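Local coordinates for protein ten1 (Schizosaccharomyces pombe, PDB 3KF6) that works with its partner Stn1 in telomere maintenance as an OB-fold protein and binds single-stranded telomeric DNA, at residues Ile10-Ile15 against Ser45-Asp50; Leu27-Ser32 against His63-Ile68. All coordinates share one frame; numbering follows the deposited sequence.

Interaction 1: Ile10-Ile15 against Ser45-Asp50; sequences IFINQI and SSVTCD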
ATOM      1  N   ILE B  10      -8.702   0.494  -7.002  1.00 15.43           N
ATOM      2  CA  ILE B  10      -9.897   0.280  -7.819  1.00 16.11           C
ATOM      3  C   ILE B  10      -9.633  -0.515  -9.094  1.00 16.55           C
ATOM      4  O   ILE B  10      -8.505  -0.890  -9.389  1.00 15.41           O
ATOM      5  CB  ILE B  10     -10.487   1.622  -8.263  1.00 16.95           C
ATOM      6  CG1 ILE B  10      -9.451   2.376  -9.103  1.00 20.06           C
ATOM      7  CG2 ILE B  10     -10.884   2.453  -7.054  1.00 20.11           C
ATOM      8  CD1 ILE B  10      -9.985   3.647  -9.742  1.00 20.24           C
ATOM      9  N   PHE B  11     -10.700  -0.767  -9.849  1.00 16.90           N
ATOM     10  CA  PHE B  11     -10.582  -1.453 -11.125  1.00 17.95           C
ATOM     11  C   PHE B  11     -10.580  -0.346 -12.166  1.00 17.88           C
ATOM     12  O   PHE B  11     -11.044   0.761 -11.896  1.00 17.71           O
ATOM     13  CB  PHE B  11     -11.786  -2.367 -11.384  1.00 20.55           C
ATOM     14  CG  PHE B  11     -11.898  -3.510 -10.427  1.00 20.70           C
ATOM     15  CD1 PHE B  11     -12.818  -3.469  -9.386  1.00 22.69           C
ATOM     16  CD2 PHE B  11     -11.079  -4.625 -10.560  1.00 23.05           C
ATOM     17  CE1 PHE B  11     -12.922  -4.530  -8.487  1.00 23.49           C
ATOM     18  CE2 PHE B  11     -11.175  -5.689  -9.666  1.00 22.89           C
ATOM     19  CZ  PHE B  11     -12.101  -5.640  -8.628  1.00 22.64           C
ATOM     20  N   ILE B  12     -10.054  -0.633 -13.351  1.00 18.01           N
ATOM     21  CA  ILE B  12     -10.027   0.376 -14.394  1.00 19.03           C
ATOM     22  C   ILE B  12     -11.438   0.865 -14.710  1.00 20.28           C
ATOM     23  O   ILE B  12     -11.645   2.054 -14.958  1.00 20.50           O
ATOM     24  CB  ILE B  12      -9.350  -0.167 -15.670  1.00 18.68           C
ATOM     25  CG1 ILE B  12      -7.834  -0.238 -15.438  1.00 17.37           C
ATOM     26  CG2 ILE B  12      -9.678   0.726 -16.872  1.00 20.54           C
ATOM     27  CD1 ILE B  12      -7.052  -0.793 -16.612  1.00 19.44           C
ATOM     28  N   ASN B  13     -12.409  -0.044 -14.675  1.00 22.06           N
ATOM     29  CA  ASN B  13     -13.791   0.319 -14.966  1.00 25.21           C
ATOM     30  C   ASN B  13     -14.402   1.285 -13.948  1.00 24.91           C
ATOM     31  O   ASN B  13     -15.524   1.758 -14.142  1.00 26.43           O
ATOM     32  CB  ASN B  13     -14.667  -0.938 -15.073  1.00 26.33           C
ATOM     33  CG  ASN B  13     -14.741  -1.722 -13.778  1.00 28.67           C
ATOM     34  OD1 ASN B  13     -15.090  -1.180 -12.730  1.00 29.90           O
ATOM     35  ND2 ASN B  13     -14.425  -3.012 -13.847  1.00 31.49           N
ATOM     36  N   GLN B  14     -13.678   1.579 -12.871  1.00 24.38           N
ATOM     37  CA  GLN B  14     -14.181   2.492 -11.842  1.00 22.69           C
ATOM     38  C   GLN B  14     -13.489   3.849 -11.876  1.00 24.06           C
ATOM     39  O   GLN B  14     -13.852   4.759 -11.135  1.00 24.21           O
ATOM     40  CB  GLN B  14     -13.996   1.890 -10.443  1.00 23.03           C
ATOM     41  CG  GLN B  14     -14.681   0.557 -10.223  1.00 23.03           C
ATOM     42  CD  GLN B  14     -14.333  -0.040  -8.872  1.00 25.77           C
ATOM     43  OE1 GLN B  14     -13.155  -0.189  -8.537  1.00 24.27           O
ATOM     44  NE2 GLN B  14     -15.353  -0.383  -8.090  1.00 23.47           N
ATOM     45  N   ILE B  15     -12.484   3.989 -12.732  1.00 24.16           N
ATOM     46  CA  ILE B  15     -11.755   5.245 -12.809  1.00 23.40           C
ATOM     47  C   ILE B  15     -12.658   6.448 -13.076  1.00 25.73           C
ATOM     48  O   ILE B  15     -12.472   7.506 -12.478  1.00 23.09           O
ATOM     49  CB  ILE B  15     -10.651   5.176 -13.886  1.00 23.62           C
ATOM     50  CG1 ILE B  15      -9.587   4.164 -13.450  1.00 23.90           C
ATOM     51  CG2 ILE B  15     -10.022   6.547 -14.082  1.00 24.16           C
ATOM     52  CD1 ILE B  15      -8.506   3.908 -14.485  1.00 21.99           C
ATOM     53  N   SER B  45     -13.089  -2.460 -20.412  1.00 31.63           N
ATOM     54  CA  SER B  45     -12.719  -1.116 -19.972  1.00 29.71           C
ATOM     55  C   SER B  45     -11.299  -0.754 -20.369  1.00 28.11           C
ATOM     56  O   SER B  45     -10.465  -1.624 -20.600  1.00 28.98           O
ATOM     57  CB  SER B  45     -12.844  -0.989 -18.455  1.00 31.16           C
ATOM     58  OG  SER B  45     -11.990  -1.910 -17.794  1.00 36.89           O
ATOM     59  N   SER B  46     -11.031   0.541 -20.435  1.00 26.10           N
ATOM     60  CA  SER B  46      -9.708   1.016 -20.795  1.00 25.72           C
ATOM     61  C   SER B  46      -9.430   2.384 -20.193  1.00 23.98           C
ATOM     62  O   SER B  46     -10.341   3.087 -19.748  1.00 24.95           O
ATOM     63  CB  SER B  46      -9.565   1.087 -22.317  1.00 27.37           C
ATOM     64  OG  SER B  46     -10.484   2.009 -22.866  1.00 32.19           O
ATOM     65  N   VAL B  47      -8.157   2.748 -20.170  1.00 21.36           N
ATOM     66  CA  VAL B  47      -7.747   4.036 -19.642  1.00 21.96           C
ATOM     67  C   VAL B  47      -6.455   4.460 -20.313  1.00 23.11           C
ATOM     68  O   VAL B  47      -5.603   3.627 -20.634  1.00 22.34           O
ATOM     69  CB  VAL B  47      -7.533   3.986 -18.102  1.00 21.49           C
ATOM     70  CG1 VAL B  47      -6.455   2.987 -17.757  1.00 20.93           C
ATOM     71  CG2 VAL B  47      -7.159   5.365 -17.578  1.00 21.98           C
ATOM     72  N   THR B  48      -6.326   5.759 -20.545  1.00 23.28           N
ATOM     73  CA  THR B  48      -5.134   6.314 -21.159  1.00 24.96           C
ATOM     74  C   THR B  48      -4.229   6.808 -20.037  1.00 25.11           C
ATOM     75  O   THR B  48      -4.631   7.636 -19.219  1.00 25.21           O
ATOM     76  CB  THR B  48      -5.495   7.476 -22.101  1.00 27.09           C
ATOM     77  OG1 THR B  48      -6.151   6.954 -23.261  1.00 30.03           O
ATOM     78  CG2 THR B  48      -4.247   8.242 -22.518  1.00 30.69           C
ATOM     79  N   CYS B  49      -3.010   6.284 -20.000  1.00 24.03           N
ATOM     80  CA  CYS B  49      -2.051   6.650 -18.969  1.00 25.08           C
ATOM     81  C   CYS B  49      -0.869   7.424 -19.532  1.00 26.88           C
ATOM     82  O   CYS B  49      -0.194   6.962 -20.449  1.00 27.58           O
ATOM     83  CB  CYS B  49      -1.543   5.393 -18.260  1.00 23.81           C
ATOM     84  SG  CYS B  49      -2.847   4.424 -17.447  1.00 23.97           S
ATOM     85  N   ASP B  50      -0.629   8.603 -18.970  1.00 27.93           N
ATOM     86  CA  ASP B  50       0.478   9.451 -19.395  1.00 28.24           C
ATOM     87  C   ASP B  50       1.721   9.039 -18.616  1.00 28.91           C
ATOM     88  O   ASP B  50       1.793   9.234 -17.406  1.00 26.55           O
ATOM     89  CB  ASP B  50       0.154  10.917 -19.106  1.00 29.41           C
ATOM     90  CG  ASP B  50       1.247  11.865 -19.578  1.00 30.46           C
ATOM     91  OD1 ASP B  50       2.443  11.528 -19.432  1.00 33.07           O
ATOM     92  OD2 ASP B  50       0.907  12.956 -20.080  1.00 32.61           O
TER

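Interaction 2: Leu27-Ser32 against His63-Ile68; sequences LGCVQS and HEWLNI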
ATOM      1  N   LEU B  27      -4.653  -2.162 -11.739  1.00 13.74           N
ATOM      2  CA  LEU B  27      -3.910  -3.101 -12.567  1.00 15.32           C
ATOM      3  C   LEU B  27      -4.493  -3.043 -13.975  1.00 16.15           C
ATOM      4  O   LEU B  27      -5.709  -2.965 -14.149  1.00 17.10           O
ATOM      5  CB  LEU B  27      -4.054  -4.509 -11.980  1.00 19.55           C
ATOM      6  CG  LEU B  27      -3.441  -5.688 -12.730  1.00 24.62           C
ATOM      7  CD1 LEU B  27      -1.931  -5.546 -12.786  1.00 26.76           C
ATOM      8  CD2 LEU B  27      -3.829  -6.982 -12.022  1.00 28.71           C
ATOM      9  N   GLY B  28      -3.627  -3.079 -14.981  1.00 16.22           N
ATOM     10  CA  GLY B  28      -4.107  -3.020 -16.349  1.00 17.79           C
ATOM     11  C   GLY B  28      -3.226  -3.795 -17.305  1.00 19.34           C
ATOM     12  O   GLY B  28      -2.050  -4.044 -17.024  1.00 17.40           O
ATOM     13  N   CYS B  29      -3.806  -4.169 -18.443  1.00 18.61           N
ATOM     14  CA  CYS B  29      -3.104  -4.932 -19.466  1.00 19.31           C
ATOM     15  C   CYS B  29      -2.695  -4.014 -20.621  1.00 19.42           C
ATOM     16  O   CYS B  29      -3.526  -3.278 -21.161  1.00 17.57           O
ATOM     17  CB  CYS B  29      -4.019  -6.047 -19.967  1.00 22.19           C
ATOM     18  SG  CYS B  29      -3.237  -7.172 -21.110  1.00 26.15           S
ATOM     19  N   VAL B  30      -1.422  -4.066 -21.004  1.00 18.17           N
ATOM     20  CA  VAL B  30      -0.930  -3.198 -22.069  1.00 19.57           C
ATOM     21  C   VAL B  30      -1.550  -3.462 -23.435  1.00 20.58           C
ATOM     22  O   VAL B  30      -1.442  -4.560 -23.981  1.00 21.34           O
ATOM     23  CB  VAL B  30       0.609  -3.283 -22.199  1.00 20.01           C
ATOM     24  CG1 VAL B  30       1.088  -2.377 -23.324  1.00 20.93           C
ATOM     25  CG2 VAL B  30       1.260  -2.860 -20.893  1.00 19.85           C
ATOM     26  N   GLN B  31      -2.210  -2.447 -23.981  1.00 20.27           N
ATOM     27  CA  GLN B  31      -2.827  -2.566 -25.297  1.00 24.20           C
ATOM     28  C   GLN B  31      -1.937  -1.871 -26.322  1.00 25.58           C
ATOM     29  O   GLN B  31      -1.795  -2.338 -27.457  1.00 26.01           O
ATOM     30  CB  GLN B  31      -4.219  -1.928 -25.300  1.00 26.46           C
ATOM     31  CG  GLN B  31      -4.949  -2.045 -26.637  1.00 32.63           C
ATOM     32  CD  GLN B  31      -5.031  -3.478 -27.129  1.00 36.27           C
ATOM     33  OE1 GLN B  31      -5.436  -4.380 -26.393  1.00 39.87           O
ATOM     34  NE2 GLN B  31      -4.653  -3.694 -28.385  1.00 38.44           N
ATOM     35  N   SER B  32      -1.341  -0.753 -25.915  1.00 26.46           N
ATOM     36  CA  SER B  32      -0.457   0.011 -26.789  1.00 30.76           C
ATOM     37  C   SER B  32       0.368   1.022 -25.996  1.00 32.89           C
ATOM     38  O   SER B  32      -0.005   1.418 -24.891  1.00 31.57           O
ATOM     39  CB  SER B  32      -1.272   0.736 -27.863  1.00 30.47           C
ATOM     40  OG  SER B  32      -2.163   1.669 -27.280  1.00 32.90           O
ATOM     41  N   HIS B  63       0.250  -6.722 -24.015  1.00 27.99           N
ATOM     42  CA  HIS B  63      -0.524  -7.670 -23.226  1.00 27.62           C
ATOM     43  C   HIS B  63       0.054  -8.011 -21.855  1.00 24.25           C
ATOM     44  O   HIS B  63      -0.495  -8.855 -21.148  1.00 25.03           O
ATOM     45  CB  HIS B  63      -0.762  -8.960 -24.019  1.00 32.44           C
ATOM     46  CG  HIS B  63      -1.612  -8.765 -25.237  1.00 37.28           C
ATOM     47  ND1 HIS B  63      -2.867  -8.203 -25.182  1.00 40.40           N
ATOM     48  CD2 HIS B  63      -1.384  -9.055 -26.539  1.00 38.54           C
ATOM     49  CE1 HIS B  63      -3.379  -8.154 -26.400  1.00 40.28           C
ATOM     50  NE2 HIS B  63      -2.498  -8.665 -27.242  1.00 41.02           N
ATOM     51  N   GLU B  64       1.149  -7.368 -21.465  1.00 24.04           N
ATOM     52  CA  GLU B  64       1.691  -7.652 -20.142  1.00 22.26           C
ATOM     53  C   GLU B  64       0.896  -6.832 -19.128  1.00 21.50           C
ATOM     54  O   GLU B  64       0.313  -5.794 -19.471  1.00 20.37           O
ATOM     55  CB  GLU B  64       3.182  -7.321 -20.053  1.00 22.43           C
ATOM     56  CG  GLU B  64       3.538  -5.853 -19.956  1.00 25.33           C
ATOM     57  CD  GLU B  64       4.996  -5.668 -19.582  1.00 27.58           C
ATOM     58  OE1 GLU B  64       5.359  -6.049 -18.452  1.00 28.33           O
ATOM     59  OE2 GLU B  64       5.780  -5.159 -20.409  1.00 27.67           O
ATOM     60  N   TRP B  65       0.857  -7.306 -17.889  1.00 19.87           N
ATOM     61  CA  TRP B  65       0.102  -6.625 -16.847  1.00 18.74           C
ATOM     62  C   TRP B  65       0.966  -5.726 -15.974  1.00 18.15           C
ATOM     63  O   TRP B  65       2.052  -6.115 -15.539  1.00 17.31           O
ATOM     64  CB  TRP B  65      -0.646  -7.651 -15.993  1.00 19.43           C
ATOM     65  CG  TRP B  65      -1.800  -8.287 -16.732  1.00 21.02           C
ATOM     66  CD1 TRP B  65      -1.748  -9.345 -17.595  1.00 22.48           C
ATOM     67  CD2 TRP B  65      -3.169  -7.868 -16.693  1.00 21.83           C
ATOM     68  NE1 TRP B  65      -3.003  -9.611 -18.095  1.00 23.09           N
ATOM     69  CE2 TRP B  65      -3.893  -8.717 -17.558  1.00 22.54           C
ATOM     70  CE3 TRP B  65      -3.854  -6.852 -16.010  1.00 20.87           C
ATOM     71  CZ2 TRP B  65      -5.271  -8.583 -17.759  1.00 23.45           C
ATOM     72  CZ3 TRP B  65      -5.225  -6.717 -16.211  1.00 22.80           C
ATOM     73  CH2 TRP B  65      -5.918  -7.580 -17.080  1.00 21.60           C
ATOM     74  N   LEU B  66       0.464  -4.520 -15.723  1.00 16.02           N
ATOM     75  CA  LEU B  66       1.181  -3.529 -14.928  1.00 14.88           C
ATOM     76  C   LEU B  66       0.361  -2.974 -13.774  1.00 14.12           C
ATOM     77  O   LEU B  66      -0.852  -2.817 -13.893  1.00 15.73           O
ATOM     78  CB  LEU B  66       1.575  -2.343 -15.812  1.00 16.95           C
ATOM     79  CG  LEU B  66       2.459  -2.608 -17.030  1.00 16.85           C
ATOM     80  CD1 LEU B  66       2.626  -1.310 -17.817  1.00 18.84           C
ATOM     81  CD2 LEU B  66       3.810  -3.144 -16.572  1.00 18.49           C
ATOM     82  N   ASN B  67       1.035  -2.691 -12.663  1.00 13.93           N
ATOM     83  CA  ASN B  67       0.385  -2.061 -11.512  1.00 15.63           C
ATOM     84  C   ASN B  67       0.687  -0.578 -11.696  1.00 16.46           C
ATOM     85  O   ASN B  67       1.829  -0.200 -11.965  1.00 15.61           O
ATOM     86  CB  ASN B  67       0.979  -2.534 -10.184  1.00 17.59           C
ATOM     87  CG  ASN B  67       0.406  -3.852  -9.719  1.00 20.95           C
ATOM     88  OD1 ASN B  67      -0.808  -4.067  -9.752  1.00 23.68           O
ATOM     89  ND2 ASN B  67       1.276  -4.743  -9.265  1.00 24.50           N
ATOM     90  N   ILE B  68      -0.331   0.257 -11.536  1.00 14.84           N
ATOM     91  CA  ILE B  68      -0.189   1.692 -11.727  1.00 16.05           C
ATOM     92  C   ILE B  68      -0.662   2.493 -10.525  1.00 14.68           C
ATOM     93  O   ILE B  68      -1.688   2.178  -9.937  1.00 15.39           O
ATOM     94  CB  ILE B  68      -1.053   2.176 -12.931  1.00 15.59           C
ATOM     95  CG1 ILE B  68      -0.577   1.520 -14.228  1.00 17.26           C
ATOM     96  CG2 ILE B  68      -1.003   3.698 -13.053  1.00 18.66           C
ATOM     97  CD1 ILE B  68       0.796   1.953 -14.667  1.00 19.20           C
TER

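Interaction 1: Ile10-Ile15 against Ser45-Asp50
With CG1 beside the backbone N and anti to the carbonyl carbon (chi1 -74°), Ile12 leaves CG2 anti to N and lays that methyl against Ser45 and Ser46, while the other branch ends in CD1 near Val47. In Val47, CG1 sits between the backbone N and the carbonyl carbon (chi1 60°) and CG2 is anti to N, and both methyls meet isoleucines of Ile10-Ile15. Ile15 CD1 comes up against Val47 CG2 at 3.7 Å, the two side chains crossing at about a right angle. Beside it, Ile12 CD1 lies 4.0 Å from Val47 CG1. At the start of the strand, Ile12 CG2 is 3.6 Å from Ser45 OG and 3.7 Å from Ser46 C, and Asn13 CB meets Ser45 CB at 3.8 Å.

Ile10-Ile15 follows the short strand 8-9 and turns tightly, with Gln14 N bonded to Phe11 O, Ile15 N to Ile12 O, and Phe11 N to Gln14 OE1. The turn delivers Ile12 and Ile15 to the interior of the OB-fold barrel, where Phe26 of strand 23-34 touches both of them as well as Val47. Since the groups that meet are mostly hydrocarbon, and the hydroxyl among them, Ser45 OG, is bonded to Asp42 O in the neighbouring strand 37-42, the contact rests on shape and burial, giving way to exposed Asn13 at its outer end.

Interaction 2: Leu27-Ser32 against His63-Ile68
Cys29 lies over one face of the Trp65 indole: its CB stands 3.5 Å from the centroid of the six-membered ring, only 11° off the ring normal, in a CH-pi contact. The sulfur continues over the five-membered ring, 4.1 Å from that centroid, so one short side chain spans both halves of the indole. With SG anti to the backbone N (chi1 -174°), the sulfur also reaches His63, lying 3.2 Å from His63 O and at the edge of the imidazole. Leu27 meets the indole further along, CG at 3.5 Å from Trp65 CE3, its side chain crossing that of Trp65 at about a right angle.

Beneath these side chains runs an antiparallel pairing of strands 23-34 and 65-74, part of the curled sheet of an OB-fold barrel. Leu27 with Asn67 and Cys29 with Trp65 are non-hydrogen-bonded pairs, flanking the hydrogen-bonded pair Gly28 and Leu66, in which Leu66 N bonds to Gly28 O at 2.9 Å and Gly28 N bonds back to Leu66 O. Val30 N then donates to Glu64 O, and His63 N closes the series on Val30 O at 2.7 Å, extending the bonding past the start of the second strand into the preceding turn. On the face opposite Cys29 and Trp65, Val30 CG2 packs on Leu66 CD1 at 3.7 Å. Leu91 of helix 91-103 touches both Leu27 and Trp65 on the indole face of the sheet.

Strand 23-34 is common ground: interaction 2 pairs it edge to edge with strand 65-74, while in interaction 1 it lends a side chain to the apolar cluster. The two contacts, with centres about 10 Å apart, join directly where Ile12 CD1 packs 3.7 Å from Gly28 CA, so the turn 10-15 rests against the glycine of the strand pair. Both are partly buried. Interaction 1 is held mainly by aliphatic groups, with its buried residues inside the barrel and Ser45 and Asn13 at its outer end; interaction 2 combines main-chain bonds with side chains on both faces of the sheet, its aromatic and sulfur contacts lying on the side met by helix 91-103.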